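Side-chain contact in family 88 glycosyl hydrolase (Bacteroides thetaiotaomicron, PDB 5NOA), which probably removes unsaturated uronic acid residues by hydrolysis from the ends of oligosaccharides left by polysaccharide lyases, as gut Bacteroides break down arabinogalactan glycans: residues N174-N178 with P179-E183. Sequence-based numbering, arbitrary orientation.
Sequences NITKN and PLYLE
Asn-178 reaches forward with its side-chain OD1 to accept from Leu-180 N, closing an Asx turn that caps the start of helix 180-196, just after helix 160-176 has ended. The short link joins the two helices in what is, as in other family 88 enzymes, an (alpha/alpha)6 barrel. With CG of Asn-178 anti to its own N (chi1 178°), OD1 is carried forward past the proline nitrogen and receives Leu-180 N at 3.0 Å. The bond is moderately straight (155°), but the donor stands above the amide plane. The main-chain O of the same asparagine takes Tyr-181 N at 3.2 Å, so two amides at the beginning of the helix are satisfied by one residue. Pro-179, between Asn-178 and Leu-180, has no N-H to offer.

At the end of helix 160-176, Thr-176 OG1 accepts Asn-178 N in an ST turn, at 3.1 Å, and also bonds to Leu-172 O one turn back in its helix. The threonine and tyrosine side chains cross at about a right angle, with OG1 obliquely placed against the ring, 3.5 Å from Tyr-181 CE2. Asn-178 O lies at the ring edge, near its plane. Tyr-181 OH is hydrogen-bonded to Glu-145 OE2 of helix 135-149; at the near end of the ring, CD2 packs 3.9 Å from Asn-178 CB.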
# COMPACT_ATOMS: atom_id res chain seq x y z
N ASN A 174 -8.24 -11.37 -12.69
CA ASN A 174 -8.04 -12.81 -12.49
C ASN A 174 -9.34 -13.55 -12.23
O ASN A 174 -9.43 -14.73 -12.54
CB ASN A 174 -6.98 -13.06 -11.40
CG ASN A 174 -5.55 -12.82 -11.90
OD1 ASN A 174 -5.25 -12.99 -13.07
ND2 ASN A 174 -4.66 -12.46 -10.99
N ILE A 175 -10.34 -12.86 -11.68
CA ILE A 175 -11.66 -13.44 -11.50
C ILE A 175 -12.46 -13.45 -12.79
O ILE A 175 -13.01 -14.48 -13.14
CB ILE A 175 -12.43 -12.70 -10.40
CG1 ILE A 175 -11.75 -12.93 -9.04
CG2 ILE A 175 -13.89 -13.14 -10.37
CD1 ILE A 175 -12.14 -11.94 -7.99
N THR A 176 -12.57 -12.31 -13.46
CA THR A 176 -13.47 -12.13 -14.59
C THR A 176 -12.85 -12.55 -15.93
O THR A 176 -13.57 -12.84 -16.88
CB THR A 176 -13.92 -10.65 -14.74
OG1 THR A 176 -12.79 -9.84 -15.08
CG2 THR A 176 -14.61 -10.13 -13.46
N LYS A 177 -11.53 -12.47 -16.02
CA LYS A 177 -10.79 -12.58 -17.28
C LYS A 177 -11.21 -11.57 -18.35
O LYS A 177 -11.00 -11.79 -19.55
CB LYS A 177 -10.82 -14.05 -17.81
CG LYS A 177 -10.33 -15.10 -16.81
CD LYS A 177 -8.84 -14.94 -16.49
CE LYS A 177 -8.33 -15.96 -15.47
NZ LYS A 177 -8.29 -17.35 -15.99
N ASN A 178 -11.75 -10.43 -17.89
CA ASN A 178 -12.12 -9.35 -18.77
C ASN A 178 -10.87 -8.49 -19.05
O ASN A 178 -10.42 -7.79 -18.18
CB ASN A 178 -13.23 -8.52 -18.11
CG ASN A 178 -13.65 -7.34 -18.93
OD1 ASN A 178 -13.04 -6.98 -19.95
ND2 ASN A 178 -14.76 -6.72 -18.49
N PRO A 179 -10.36 -8.54 -20.29
CA PRO A 179 -9.12 -7.79 -20.59
C PRO A 179 -9.17 -6.28 -20.41
O PRO A 179 -8.13 -5.63 -20.29
CB PRO A 179 -8.83 -8.16 -22.05
CG PRO A 179 -10.08 -8.73 -22.57
CD PRO A 179 -10.82 -9.31 -21.46
N LEU A 180 -10.36 -5.70 -20.38
CA LEU A 180 -10.46 -4.27 -20.18
C LEU A 180 -9.82 -3.84 -18.86
O LEU A 180 -9.26 -2.76 -18.80
CB LEU A 180 -11.91 -3.81 -20.29
CG LEU A 180 -12.12 -2.31 -20.29
CD1 LEU A 180 -11.50 -1.64 -21.52
CD2 LEU A 180 -13.61 -2.02 -20.23
N TYR A 181 -9.91 -4.67 -17.82
CA TYR A 181 -9.24 -4.32 -16.55
C TYR A 181 -7.76 -4.04 -16.73
O TYR A 181 -7.22 -3.14 -16.09
CB TYR A 181 -9.44 -5.43 -15.51
CG TYR A 181 -10.80 -5.45 -14.86
CD1 TYR A 181 -11.13 -4.52 -13.90
CD2 TYR A 181 -11.77 -6.40 -15.21
CE1 TYR A 181 -12.38 -4.52 -13.30
CE2 TYR A 181 -13.02 -6.39 -14.62
CZ TYR A 181 -13.30 -5.45 -13.66
OH TYR A 181 -14.52 -5.43 -13.03
N LEU A 182 -7.10 -4.83 -17.57
CA LEU A 182 -5.67 -4.65 -17.76
C LEU A 182 -5.31 -3.52 -18.70
O LEU A 182 -4.28 -2.87 -18.55
CB LEU A 182 -5.01 -5.99 -18.15
CG LEU A 182 -5.26 -7.14 -17.18
CD1 LEU A 182 -4.53 -8.39 -17.66
CD2 LEU A 182 -4.88 -6.78 -15.76
N GLU A 183 -6.20 -3.24 -19.65
CA GLU A 183 -6.03 -2.08 -20.49
C GLU A 183 -6.17 -0.78 -19.70
O GLU A 183 -5.37 0.17 -19.84
CB GLU A 183 -7.02 -2.10 -21.64
CG GLU A 183 -7.02 -0.88 -22.53
CD GLU A 183 -5.68 -0.54 -23.13
OE1 GLU A 183 -4.92 -1.49 -23.57
OE2 GLU A 183 -5.40 0.70 -23.18